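PDB 5FQ8: outer membrane protein Omp121 from Bacteroides thetaiotaomicron, which probably imports nutrients across the outer membrane as a TonB-dependent transporter, with a plug domain inside a transmembrane beta barrel. Local coordinates for residues B[652-657]-B[661-666]; B[707-712]-B[717-722]; B[770-775]-B[869-874]. One frame throughout, in Å; residues are numbered along the deposited sequence.

From the N terminus, the chain forms the plug and the earlier barrel strands, then reaches contact 1, where 652-657 turns back into 661-666 after three residues. Contact 2 follows as the next hairpin, 707-712 with 717-722, closing a loop of four residues. The two lie side by side because strands 661-680 and 697-712 are neighbours in the barrel wall, where S662 and S707 meet. Contact 3 comes last and spans 93 residues, bringing the loop 770-775 against 869-874; its centre is about 57 Å from that of contact 1. They follow in series, so none encloses or crosses another: two build the barrel wall, the third sets a loop against an edge strand of a separate small sheet.

Contact 1. Residues B[652-657]-B[661-666]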
ATOM      1  N   LEU B 652      26.609 -41.916 -30.057  1.00 36.06           N
ATOM      2  CA  LEU B 652      26.542 -43.336 -30.390  1.00 36.72           C
ATOM      3  C   LEU B 652      25.627 -44.068 -29.419  1.00 36.37           C
ATOM      4  O   LEU B 652      25.724 -43.889 -28.203  1.00 35.80           O
ATOM      5  CB  LEU B 652      27.931 -43.984 -30.366  1.00 37.30           C
ATOM      6  CG  LEU B 652      28.015 -45.490 -30.648  1.00 38.05           C
ATOM      7  CD1 LEU B 652      27.426 -45.822 -31.983  1.00 38.65           C
ATOM      8  CD2 LEU B 652      29.436 -45.916 -30.621  1.00 38.59           C
ATOM      9  N   ASN B 653      24.769 -44.921 -29.969  1.00 36.76           N
ATOM     10  CA  ASN B 653      23.780 -45.666 -29.206  1.00 36.53           C
ATOM     11  C   ASN B 653      23.811 -47.109 -29.685  1.00 37.35           C
ATOM     12  O   ASN B 653      23.637 -47.366 -30.877  1.00 37.96           O
ATOM     13  CB  ASN B 653      22.396 -45.041 -29.399  1.00 36.11           C
ATOM     14  CG  ASN B 653      21.322 -45.714 -28.587  1.00 36.91           C
ATOM     15  OD1 ASN B 653      21.595 -46.353 -27.581  1.00 40.91           O
ATOM     16  ND2 ASN B 653      20.087 -45.563 -29.018  1.00 35.79           N
ATOM     17  N   MET B 654      24.043 -48.050 -28.772  1.00 37.42           N
ATOM     18  CA  MET B 654      24.061 -49.459 -29.128  1.00 38.20           C
ATOM     19  C   MET B 654      23.377 -50.301 -28.064  1.00 38.02           C
ATOM     20  O   MET B 654      23.485 -50.025 -26.868  1.00 37.43           O
ATOM     21  CB  MET B 654      25.479 -49.983 -29.328  1.00 38.83           C
ATOM     22  CG  MET B 654      26.172 -49.491 -30.562  1.00 39.30           C
ATOM     23  SD  MET B 654      27.746 -50.297 -30.756  1.00 40.13           S
ATOM     24  CE  MET B 654      28.327 -49.564 -32.262  1.00 40.64           C
ATOM     25  N   ALA B 655      22.688 -51.344 -28.511  1.00 38.58           N
ATOM     26  CA  ALA B 655      22.094 -52.327 -27.623  1.00 38.59           C
ATOM     27  C   ALA B 655      22.573 -53.708 -28.034  1.00 39.53           C
ATOM     28  O   ALA B 655      22.967 -53.926 -29.179  1.00 40.19           O
ATOM     29  CB  ALA B 655      20.571 -52.253 -27.649  1.00 38.33           C
ATOM     30  N   PHE B 656      22.557 -54.638 -27.085  1.00 39.63           N
ATOM     31  CA  PHE B 656      23.051 -55.984 -27.334  1.00 45.36           C
ATOM     32  C   PHE B 656      22.164 -57.001 -26.634  1.00 44.93           C
ATOM     33  O   PHE B 656      21.423 -56.674 -25.706  1.00 48.87           O
ATOM     34  CB  PHE B 656      24.493 -56.165 -26.846  1.00 40.70           C
ATOM     35  CG  PHE B 656      25.438 -55.096 -27.304  1.00 40.51           C
ATOM     36  CD1 PHE B 656      26.012 -55.154 -28.558  1.00 41.18           C
ATOM     37  CD2 PHE B 656      25.774 -54.047 -26.466  1.00 39.70           C
ATOM     38  CE1 PHE B 656      26.894 -54.184 -28.975  1.00 47.28           C
ATOM     39  CE2 PHE B 656      26.643 -53.069 -26.880  1.00 39.56           C
ATOM     40  CZ  PHE B 656      27.206 -53.133 -28.134  1.00 40.23           C
ATOM     41  N   PHE B 657      22.265 -58.245 -27.091  1.00 59.37           N
ATOM     42  CA  PHE B 657      21.648 -59.405 -26.450  1.00 41.87           C
ATOM     43  C   PHE B 657      20.191 -59.136 -26.091  1.00 41.36           C
ATOM     44  O   PHE B 657      19.784 -59.221 -24.935  1.00 40.93           O
ATOM     45  CB  PHE B 657      22.438 -59.818 -25.217  1.00 41.77           C
ATOM     46  CG  PHE B 657      23.926 -59.863 -25.437  1.00 42.14           C
ATOM     47  CD1 PHE B 657      24.462 -60.400 -26.593  1.00 43.87           C
ATOM     48  CD2 PHE B 657      24.787 -59.348 -24.488  1.00 41.65           C
ATOM     49  CE1 PHE B 657      25.832 -60.426 -26.787  1.00 44.23           C
ATOM     50  CE2 PHE B 657      26.154 -59.365 -24.675  1.00 42.01           C
ATOM     51  CZ  PHE B 657      26.680 -59.904 -25.823  1.00 42.87           C
ATOM     52  N   LEU B 661      21.780 -55.305 -22.762  1.00 41.63           N
ATOM     53  CA  LEU B 661      22.918 -54.417 -22.571  1.00 37.92           C
ATOM     54  C   LEU B 661      22.736 -53.266 -23.545  1.00 37.63           C
ATOM     55  O   LEU B 661      22.407 -53.496 -24.711  1.00 38.11           O
ATOM     56  CB  LEU B 661      24.244 -55.137 -22.811  1.00 38.62           C
ATOM     57  CG  LEU B 661      25.498 -54.282 -22.674  1.00 38.37           C
ATOM     58  CD1 LEU B 661      25.612 -53.801 -21.256  1.00 37.68           C
ATOM     59  CD2 LEU B 661      26.729 -55.049 -23.071  1.00 39.17           C
ATOM     60  N   SER B 662      22.923 -52.039 -23.064  1.00 40.96           N
ATOM     61  CA  SER B 662      22.575 -50.853 -23.836  1.00 41.75           C
ATOM     62  C   SER B 662      23.363 -49.669 -23.306  1.00 40.29           C
ATOM     63  O   SER B 662      23.466 -49.493 -22.090  1.00 46.80           O
ATOM     64  CB  SER B 662      21.070 -50.581 -23.756  1.00 43.75           C
ATOM     65  OG  SER B 662      20.763 -49.260 -24.144  1.00 46.43           O
ATOM     66  N   PHE B 663      23.929 -48.874 -24.214  1.00 35.98           N
ATOM     67  CA  PHE B 663      24.680 -47.686 -23.833  1.00 35.46           C
ATOM     68  C   PHE B 663      24.424 -46.561 -24.824  1.00 35.29           C
ATOM     69  O   PHE B 663      24.170 -46.794 -26.005  1.00 35.78           O
ATOM     70  CB  PHE B 663      26.192 -47.942 -23.749  1.00 35.86           C
ATOM     71  CG  PHE B 663      26.892 -47.869 -25.075  1.00 36.47           C
ATOM     72  CD1 PHE B 663      27.410 -46.675 -25.542  1.00 36.26           C
ATOM     73  CD2 PHE B 663      27.035 -48.999 -25.853  1.00 37.31           C
ATOM     74  CE1 PHE B 663      28.034 -46.607 -26.760  1.00 36.86           C
ATOM     75  CE2 PHE B 663      27.669 -48.940 -27.065  1.00 37.91           C
ATOM     76  CZ  PHE B 663      28.167 -47.745 -27.525  1.00 37.69           C
ATOM     77  N   ASP B 664      24.522 -45.331 -24.330  1.00 34.62           N
ATOM     78  CA  ASP B 664      24.331 -44.126 -25.127  1.00 34.39           C
ATOM     79  C   ASP B 664      25.400 -43.135 -24.714  1.00 34.07           C
ATOM     80  O   ASP B 664      25.608 -42.923 -23.520  1.00 33.61           O
ATOM     81  CB  ASP B 664      22.926 -43.541 -24.922  1.00 33.82           C
ATOM     82  CG  ASP B 664      22.620 -42.407 -25.866  1.00 33.69           C
ATOM     83  OD1 ASP B 664      22.197 -42.659 -27.002  1.00 34.16           O
ATOM     84  OD2 ASP B 664      22.793 -41.251 -25.468  1.00 33.15           O
ATOM     85  N   VAL B 665      26.104 -42.567 -25.694  1.00 34.38           N
ATOM     86  CA  VAL B 665      27.170 -41.601 -25.453  1.00 34.18           C
ATOM     87  C   VAL B 665      26.978 -40.410 -26.372  1.00 34.07           C
ATOM     88  O   VAL B 665      26.815 -40.577 -27.581  1.00 34.58           O
ATOM     89  CB  VAL B 665      28.568 -42.199 -25.682  1.00 34.84           C
ATOM     90  CG1 VAL B 665      29.636 -41.192 -25.283  1.00 34.60           C
ATOM     91  CG2 VAL B 665      28.724 -43.453 -24.902  1.00 35.05           C
ATOM     92  N   SER B 666      27.036 -39.215 -25.807  1.00 33.46           N
ATOM     93  CA  SER B 666      26.945 -37.986 -26.577  1.00 36.96           C
ATOM     94  C   SER B 666      28.114 -37.074 -26.245  1.00 36.85           C
ATOM     95  O   SER B 666      28.564 -37.020 -25.099  1.00 34.35           O
ATOM     96  CB  SER B 666      25.633 -37.285 -26.306  1.00 34.65           C
ATOM     97  OG  SER B 666      24.562 -38.143 -26.630  1.00 37.50           O
TER
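With chi1 at 83°, F663 carries its ring between its own backbone N and carbonyl carbon, which leans it across to the facing strand, while M654, its CG beside the backbone N (chi1 -71°) and its chain extended, runs alongside it in the same direction. The M654 sulfur therefore comes to the ring's edge, with SD 5.1 Å from the centroid of F663 and 75° off its normal, a Met-aromatic contact. L652 approaches another part of the same rim, its CD2 lying 3.8 Å from F663 CZ in the ring plane, and the backbone N of M654 sits over one face. Further along, F656 and L661 meet obliquely, CD2 to CD2 at 3.7 Å. Leucine, methionine and phenylalanine suit this face, which is consistent with the lipid-facing surface of an outer-membrane barrel.

The backbones form an antiparallel beta hairpin. L652 pairs with V665, M654 with F663 and F656 with L661, each through two hydrogen bonds. The central pair is even, with M654 N to F663 O at 3.0 Å and F663 N to M654 O at 2.9 Å. Beside the turn one bond is longer: L661 N lies 3.3 Å from F656 O and well above that carbonyl's plane.

The other face holds N653, A655, S662 and D664, small or polar residues consistent with the barrel interior, since S666 on the same strand touches A43 in the plug region. D664 OD1 packs against N653 CB at 3.4 Å, and the same carboxylate forms a salt bridge with R588 of strand 582-596. That strand hydrogen-bonds to N653 and A655 on one flank, and strand 697-712 takes S662 and D664 on the other, placing the hairpin within the continuous barrel wall.

Contact 2. Residues B[707-712]-B[717-722]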
ATOM      1  N   SER B 707      23.201 -49.273 -19.409  1.00 34.46           N
ATOM      2  CA  SER B 707      22.240 -50.095 -18.695  1.00 34.48           C
ATOM      3  C   SER B 707      22.298 -51.510 -19.233  1.00 53.36           C
ATOM      4  O   SER B 707      22.700 -51.748 -20.372  1.00 41.42           O
ATOM      5  CB  SER B 707      20.818 -49.552 -18.819  1.00 56.65           C
ATOM      6  OG  SER B 707      20.473 -49.394 -20.181  1.00 46.29           O
ATOM      7  N   GLY B 708      21.886 -52.446 -18.389  1.00 41.69           N
ATOM      8  CA  GLY B 708      21.829 -53.845 -18.768  1.00 37.09           C
ATOM      9  C   GLY B 708      20.997 -54.613 -17.771  1.00 36.28           C
ATOM     10  O   GLY B 708      20.619 -54.099 -16.716  1.00 35.69           O
ATOM     11  N   THR B 709      20.708 -55.860 -18.122  1.00 46.61           N
ATOM     12  CA  THR B 709      19.897 -56.742 -17.289  1.00 37.16           C
ATOM     13  C   THR B 709      20.693 -58.013 -17.055  1.00 37.90           C
ATOM     14  O   THR B 709      20.496 -59.013 -17.749  1.00 39.10           O
ATOM     15  CB  THR B 709      18.544 -57.030 -17.939  1.00 37.33           C
ATOM     16  OG1 THR B 709      17.981 -55.810 -18.427  1.00 36.74           O
ATOM     17  CG2 THR B 709      17.609 -57.602 -16.923  1.00 37.30           C
ATOM     18  N   PRO B 710      21.602 -58.007 -16.082  1.00 37.78           N
ATOM     19  CA  PRO B 710      22.484 -59.164 -15.892  1.00 38.53           C
ATOM     20  C   PRO B 710      21.769 -60.464 -15.563  1.00 42.16           C
ATOM     21  O   PRO B 710      22.314 -61.541 -15.830  1.00 39.90           O
ATOM     22  CB  PRO B 710      23.382 -58.714 -14.734  1.00 38.14           C
ATOM     23  CG  PRO B 710      22.631 -57.641 -14.056  1.00 37.26           C
ATOM     24  CD  PRO B 710      21.956 -56.916 -15.168  1.00 37.00           C
ATOM     25  N   ILE B 711      20.578 -60.419 -14.984  1.00 38.78           N
ATOM     26  CA  ILE B 711      19.832 -61.628 -14.676  1.00 39.35           C
ATOM     27  C   ILE B 711      18.405 -61.438 -15.143  1.00 44.24           C
ATOM     28  O   ILE B 711      17.818 -60.374 -14.946  1.00 38.45           O
ATOM     29  CB  ILE B 711      19.876 -61.972 -13.176  1.00 39.25           C
ATOM     30  CG1 ILE B 711      21.307 -62.178 -12.708  1.00 39.46           C
ATOM     31  CG2 ILE B 711      19.118 -63.236 -12.913  1.00 39.90           C
ATOM     32  CD1 ILE B 711      21.373 -62.673 -11.304  1.00 39.51           C
ATOM     33  N   ARG B 712      17.847 -62.473 -15.760  1.00 46.85           N
ATOM     34  CA  ARG B 712      16.482 -62.410 -16.268  1.00 47.49           C
ATOM     35  C   ARG B 712      15.955 -63.830 -16.323  1.00 45.65           C
ATOM     36  O   ARG B 712      16.410 -64.617 -17.152  1.00 41.51           O
ATOM     37  CB  ARG B 712      16.466 -61.768 -17.643  1.00 53.05           C
ATOM     38  CG  ARG B 712      15.148 -61.179 -18.110  1.00 67.26           C
ATOM     39  CD  ARG B 712      15.436 -59.834 -18.784  1.00 70.06           C
ATOM     40  NE  ARG B 712      14.541 -59.451 -19.876  1.00 71.66           N
ATOM     41  CZ  ARG B 712      14.449 -60.085 -21.037  1.00 77.01           C
ATOM     42  NH1 ARG B 712      15.191 -61.157 -21.262  1.00 91.00           N
ATOM     43  NH2 ARG B 712      13.604 -59.647 -21.961  1.00 72.38           N
ATOM     44  N   SER B 717      14.097 -60.475 -12.363  1.00 37.77           N
ATOM     45  CA  SER B 717      14.989 -59.695 -13.199  1.00 37.50           C
ATOM     46  C   SER B 717      15.755 -58.708 -12.328  1.00 40.70           C
ATOM     47  O   SER B 717      15.273 -58.258 -11.289  1.00 36.59           O
ATOM     48  CB  SER B 717      14.230 -58.981 -14.332  1.00 37.28           C
ATOM     49  OG  SER B 717      13.262 -58.064 -13.856  1.00 39.63           O
ATOM     50  N   TRP B 718      16.978 -58.419 -12.747  1.00 43.12           N
ATOM     51  CA  TRP B 718      17.855 -57.475 -12.075  1.00 36.19           C
ATOM     52  C   TRP B 718      18.439 -56.570 -13.134  1.00 35.95           C
ATOM     53  O   TRP B 718      19.079 -57.049 -14.067  1.00 36.47           O
ATOM     54  CB  TRP B 718      18.973 -58.179 -11.319  1.00 36.56           C
ATOM     55  CG  TRP B 718      20.013 -57.241 -10.773  1.00 43.17           C
ATOM     56  CD1 TRP B 718      19.837 -55.944 -10.404  1.00 38.77           C
ATOM     57  CD2 TRP B 718      21.400 -57.531 -10.547  1.00 43.61           C
ATOM     58  NE1 TRP B 718      21.014 -55.413  -9.954  1.00 36.49           N
ATOM     59  CE2 TRP B 718      21.991 -56.367 -10.034  1.00 36.63           C
ATOM     60  CE3 TRP B 718      22.193 -58.663 -10.722  1.00 60.38           C
ATOM     61  CZ2 TRP B 718      23.331 -56.298  -9.699  1.00 35.81           C
ATOM     62  CZ3 TRP B 718      23.520 -58.593 -10.389  1.00 37.23           C
ATOM     63  CH2 TRP B 718      24.077 -57.417  -9.884  1.00 36.57           C
ATOM     64  N   GLU B 719      18.203 -55.274 -13.003  1.00 42.46           N
ATOM     65  CA  GLU B 719      18.750 -54.309 -13.935  1.00 45.75           C
ATOM     66  C   GLU B 719      19.706 -53.382 -13.205  1.00 38.62           C
ATOM     67  O   GLU B 719      19.572 -53.133 -12.004  1.00 36.21           O
ATOM     68  CB  GLU B 719      17.646 -53.509 -14.619  1.00 49.05           C
ATOM     69  CG  GLU B 719      16.601 -54.356 -15.317  1.00 49.33           C
ATOM     70  CD  GLU B 719      15.760 -53.576 -16.309  1.00 54.22           C
ATOM     71  OE1 GLU B 719      15.987 -52.353 -16.463  1.00 56.68           O
ATOM     72  OE2 GLU B 719      14.873 -54.198 -16.938  1.00 55.85           O
ATOM     73  N   LEU B 720      20.691 -52.899 -13.939  1.00 36.70           N
ATOM     74  CA  LEU B 720      21.612 -51.895 -13.447  1.00 33.96           C
ATOM     75  C   LEU B 720      21.654 -50.756 -14.444  1.00 33.63           C
ATOM     76  O   LEU B 720      21.634 -50.970 -15.658  1.00 34.01           O
ATOM     77  CB  LEU B 720      23.001 -52.462 -13.254  1.00 34.41           C
ATOM     78  CG  LEU B 720      23.170 -53.381 -12.061  1.00 34.66           C
ATOM     79  CD1 LEU B 720      24.406 -54.193 -12.261  1.00 35.33           C
ATOM     80  CD2 LEU B 720      23.285 -52.552 -10.818  1.00 34.04           C
ATOM     81  N   THR B 721      21.708 -49.547 -13.932  1.00 36.15           N
ATOM     82  CA  THR B 721      21.842 -48.400 -14.802  1.00 33.21           C
ATOM     83  C   THR B 721      22.883 -47.464 -14.222  1.00 36.86           C
ATOM     84  O   THR B 721      22.951 -47.275 -13.006  1.00 36.80           O
ATOM     85  CB  THR B 721      20.498 -47.713 -14.991  1.00 32.21           C
ATOM     86  OG1 THR B 721      19.638 -48.590 -15.724  1.00 32.66           O
ATOM     87  CG2 THR B 721      20.663 -46.427 -15.748  1.00 31.86           C
ATOM     88  N   TRP B 722      23.718 -46.921 -15.103  1.00 32.38           N
ATOM     89  CA  TRP B 722      24.770 -45.990 -14.729  1.00 32.10           C
ATOM     90  C   TRP B 722      24.795 -44.890 -15.770  1.00 31.90           C
ATOM     91  O   TRP B 722      24.884 -45.177 -16.964  1.00 32.33           O
ATOM     92  CB  TRP B 722      26.113 -46.706 -14.653  1.00 32.65           C
ATOM     93  CG  TRP B 722      27.261 -45.874 -14.241  1.00 32.45           C
ATOM     94  CD1 TRP B 722      27.618 -45.556 -12.979  1.00 35.50           C
ATOM     95  CD2 TRP B 722      28.245 -45.292 -15.097  1.00 32.64           C
ATOM     96  NE1 TRP B 722      28.754 -44.795 -12.983  1.00 37.77           N
ATOM     97  CE2 TRP B 722      29.161 -44.620 -14.279  1.00 37.41           C
ATOM     98  CE3 TRP B 722      28.435 -45.269 -16.476  1.00 33.02           C
ATOM     99  CZ2 TRP B 722      30.254 -43.927 -14.796  1.00 36.31           C
ATOM    100  CZ3 TRP B 722      29.515 -44.583 -16.988  1.00 33.66           C
ATOM    101  CH2 TRP B 722      30.413 -43.923 -16.151  1.00 36.56           C
TER
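P710 packs on W718 in a beta hairpin of the barrel whose register slips by one residue between G708 and I711, a beta bulge. Three backbone hydrogen bonds hold it: G708 and L720 exchange two, L720 N to G708 O being 3.0 Å, and beyond the bulge W718 N donates to I711 O at 3.1 Å. Proline suits the corner: its ring restricts phi (here -61°), and it has no N-H to leave without a partner where the pairing is interrupted.

Apolar contacts gather round the indole. P710 crosses it at about a right angle, and I711 CG1 comes to the indole's edge, 4.1 Å from W718 CE3. With CG opposite the backbone N (chi1 172°), the W718 indole lies beside P710, and its NE1 hydrogen-bonds T808 OG1 of strand 802-812. P710, I711, W718 and L720 form an apolar surface, consistent with lipid contact.

Polar residues take the other side. E719 and T709 run side by side, E719 CG 3.7 Å from T709 OG1, and S707 CB faces T721 OG1. P710 CG lies over the indole, a CH-pi contact 3.9 Å from the centroid of the W718 six-membered ring and 25° off its normal.

Contact 3. Residues B[770-775]-B[869-874]; sequences ERDPQG and VTYVEN
Y871 packs against a type I beta turn, D772 to G775. The turn belongs to the loop between strands 763-766 and 777-778, and Y871 to 868-873, an outer strand of a three-stranded sheet that also holds 777-778 and 859-865.

The ring of Y871 presents one face to D772 CB, which stands directly over it, 3.5 Å from the Y871 centroid and only 7° off the ring normal, a CH-pi contact. P773 points against Y871 and touches its ring obliquely, on the same side as D772, with P773 CD 3.4 Å from Y871 CE2. Tyrosine suits the place because its flat face accepts the D772 methylene and the P773 CD carbon, while its hydroxyl end lies toward E770.

The backbone directs D772 CB at the ring; chi1 of 68°, with CG between the backbone N and the carbonyl carbon, turns the carboxylate away from it, where OD2 forms a salt bridge with R776. E770 OE2 is 4.4 Å from Y871 OH and salt-bridged to K862 of the sheet. Glycine fits the last position of the turn, where phi is positive, and there G775 N donates to D772 O at 3.1 Å.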
ATOM      1  N   GLU B 770      46.429 -12.740   4.334  1.00 33.14           N
ATOM      2  CA  GLU B 770      47.695 -12.410   3.699  1.00 31.08           C
ATOM      3  C   GLU B 770      48.749 -13.465   4.022  1.00 33.38           C
ATOM      4  O   GLU B 770      48.763 -14.053   5.107  1.00 31.62           O
ATOM      5  CB  GLU B 770      48.158 -11.029   4.162  1.00 31.34           C
ATOM      6  CG  GLU B 770      49.412 -10.519   3.477  1.00 32.00           C
ATOM      7  CD  GLU B 770      49.923  -9.212   4.031  1.00 32.33           C
ATOM      8  OE1 GLU B 770      49.519  -8.815   5.134  1.00 32.68           O
ATOM      9  OE2 GLU B 770      50.740  -8.577   3.348  1.00 33.98           O
ATOM     10  N   ARG B 771      49.627 -13.713   3.058  1.00 32.07           N
ATOM     11  CA  ARG B 771      50.720 -14.661   3.222  1.00 35.31           C
ATOM     12  C   ARG B 771      52.033 -13.988   2.858  1.00 38.40           C
ATOM     13  O   ARG B 771      52.072 -13.082   2.025  1.00 35.35           O
ATOM     14  CB  ARG B 771      50.539 -15.911   2.351  1.00 32.62           C
ATOM     15  CG  ARG B 771      49.210 -16.624   2.495  1.00 31.93           C
ATOM     16  CD  ARG B 771      49.265 -17.733   3.520  1.00 32.00           C
ATOM     17  NE  ARG B 771      47.950 -18.328   3.726  1.00 32.44           N
ATOM     18  CZ  ARG B 771      47.726 -19.476   4.355  1.00 31.33           C
ATOM     19  NH1 ARG B 771      48.726 -20.185   4.849  1.00 31.89           N
ATOM     20  NH2 ARG B 771      46.494 -19.917   4.478  1.00 30.76           N
ATOM     21  N   ASP B 772      53.111 -14.433   3.485  1.00 41.80           N
ATOM     22  CA  ASP B 772      54.425 -13.920   3.127  1.00 37.10           C
ATOM     23  C   ASP B 772      54.885 -14.620   1.856  1.00 41.45           C
ATOM     24  O   ASP B 772      54.260 -15.578   1.415  1.00 43.96           O
ATOM     25  CB  ASP B 772      55.385 -14.086   4.303  1.00 35.34           C
ATOM     26  CG  ASP B 772      55.727 -15.520   4.607  1.00 37.59           C
ATOM     27  OD1 ASP B 772      55.352 -16.429   3.849  1.00 46.80           O
ATOM     28  OD2 ASP B 772      56.408 -15.738   5.625  1.00 36.00           O
ATOM     29  N   PRO B 773      55.961 -14.164   1.210  1.00 43.56           N
ATOM     30  CA  PRO B 773      56.326 -14.765  -0.081  1.00 41.19           C
ATOM     31  C   PRO B 773      56.630 -16.230   0.021  1.00 42.17           C
ATOM     32  O   PRO B 773      56.824 -16.881  -1.009  1.00 48.74           O
ATOM     33  CB  PRO B 773      57.565 -13.974  -0.505  1.00 47.87           C
ATOM     34  CG  PRO B 773      57.461 -12.697   0.215  1.00 49.19           C
ATOM     35  CD  PRO B 773      56.845 -13.037   1.537  1.00 44.61           C
ATOM     36  N   GLN B 774      56.640 -16.773   1.230  1.00 42.41           N
ATOM     37  CA  GLN B 774      57.123 -18.109   1.509  1.00 53.38           C
ATOM     38  C   GLN B 774      56.019 -18.993   2.071  1.00 56.19           C
ATOM     39  O   GLN B 774      56.294 -20.104   2.531  1.00 48.31           O
ATOM     40  CB  GLN B 774      58.311 -17.996   2.469  1.00 46.85           C
ATOM     41  CG  GLN B 774      59.190 -19.202   2.633  1.00 52.56           C
ATOM     42  CD  GLN B 774      59.337 -19.534   4.088  1.00 62.67           C
ATOM     43  OE1 GLN B 774      58.427 -19.282   4.875  1.00 68.46           O
ATOM     44  NE2 GLN B 774      60.487 -20.072   4.470  1.00 69.11           N
ATOM     45  N   GLY B 775      54.778 -18.529   2.051  1.00 35.17           N
ATOM     46  CA  GLY B 775      53.629 -19.346   2.355  1.00 34.54           C
ATOM     47  C   GLY B 775      53.008 -19.102   3.706  1.00 34.13           C
ATOM     48  O   GLY B 775      51.877 -19.536   3.933  1.00 36.18           O
ATOM     49  N   VAL B 869      59.565  -4.091   3.888  1.00 64.37           N
ATOM     50  CA  VAL B 869      58.712  -5.201   4.300  1.00 54.15           C
ATOM     51  C   VAL B 869      59.594  -6.305   4.851  1.00 49.79           C
ATOM     52  O   VAL B 869      60.527  -6.758   4.178  1.00 53.27           O
ATOM     53  CB  VAL B 869      57.849  -5.730   3.142  1.00 54.64           C
ATOM     54  CG1 VAL B 869      56.887  -6.786   3.656  1.00 58.69           C
ATOM     55  CG2 VAL B 869      57.083  -4.602   2.478  1.00 64.24           C
ATOM     56  N   THR B 870      59.285  -6.745   6.066  1.00 47.82           N
ATOM     57  CA  THR B 870      60.057  -7.755   6.768  1.00 53.77           C
ATOM     58  C   THR B 870      59.096  -8.668   7.496  1.00 47.86           C
ATOM     59  O   THR B 870      58.070  -8.207   7.993  1.00 49.59           O
ATOM     60  CB  THR B 870      61.006  -7.128   7.775  1.00 53.18           C
ATOM     61  OG1 THR B 870      61.740  -6.077   7.142  1.00 63.29           O
ATOM     62  CG2 THR B 870      61.964  -8.168   8.313  1.00 54.53           C
ATOM     63  N   TYR B 871      59.430  -9.947   7.574  1.00 38.03           N
ATOM     64  CA  TYR B 871      58.568 -10.919   8.217  1.00 37.46           C
ATOM     65  C   TYR B 871      59.297 -11.570   9.378  1.00 41.00           C
ATOM     66  O   TYR B 871      60.507 -11.790   9.314  1.00 39.47           O
ATOM     67  CB  TYR B 871      58.105 -11.947   7.215  1.00 37.09           C
ATOM     68  CG  TYR B 871      57.267 -11.359   6.115  1.00 36.54           C
ATOM     69  CD1 TYR B 871      55.914 -11.100   6.308  1.00 38.59           C
ATOM     70  CD2 TYR B 871      57.818 -11.073   4.880  1.00 36.89           C
ATOM     71  CE1 TYR B 871      55.145 -10.571   5.305  1.00 36.45           C
ATOM     72  CE2 TYR B 871      57.049 -10.543   3.871  1.00 39.90           C
ATOM     73  CZ  TYR B 871      55.718 -10.294   4.087  1.00 37.11           C
ATOM     74  OH  TYR B 871      54.978  -9.760   3.065  1.00 39.44           O
ATOM     75  N   VAL B 872      58.556 -11.862  10.441  1.00 37.55           N
ATOM     76  CA  VAL B 872      59.112 -12.353  11.698  1.00 38.01           C
ATOM     77  C   VAL B 872      58.164 -13.390  12.277  1.00 43.03           C
ATOM     78  O   VAL B 872      56.947 -13.211  12.222  1.00 38.94           O
ATOM     79  CB  VAL B 872      59.319 -11.201  12.698  1.00 38.27           C
ATOM     80  CG1 VAL B 872      59.705 -11.741  14.053  1.00 38.66           C
ATOM     81  CG2 VAL B 872      60.366 -10.256  12.191  1.00 38.94           C
ATOM     82  N   GLU B 873      58.718 -14.471  12.831  1.00 37.86           N
ATOM     83  CA  GLU B 873      57.894 -15.474  13.496  1.00 37.43           C
ATOM     84  C   GLU B 873      56.965 -14.811  14.494  1.00 36.96           C
ATOM     85  O   GLU B 873      57.389 -13.999  15.316  1.00 39.80           O
ATOM     86  CB  GLU B 873      58.755 -16.515  14.213  1.00 38.09           C
ATOM     87  CG  GLU B 873      57.927 -17.460  15.089  1.00 37.72           C
ATOM     88  CD  GLU B 873      58.750 -18.432  15.917  1.00 38.41           C
ATOM     89  OE1 GLU B 873      59.892 -18.735  15.527  1.00 42.24           O
ATOM     90  OE2 GLU B 873      58.249 -18.887  16.967  1.00 38.29           O
ATOM     91  N   ASN B 874      55.693 -15.158  14.413  1.00 36.18           N
ATOM     92  CA  ASN B 874      54.700 -14.533  15.257  1.00 35.70           C
ATOM     93  C   ASN B 874      54.746 -15.118  16.655  1.00 35.95           C
ATOM     94  O   ASN B 874      54.691 -16.331  16.833  1.00 35.98           O
ATOM     95  CB  ASN B 874      53.312 -14.714  14.670  1.00 34.82           C
ATOM     96  CG  ASN B 874      52.248 -14.381  15.661  1.00 34.36           C
ATOM     97  OD1 ASN B 874      52.313 -13.358  16.331  1.00 34.50           O
ATOM     98  ND2 ASN B 874      51.277 -15.264  15.804  1.00 33.87           N
TER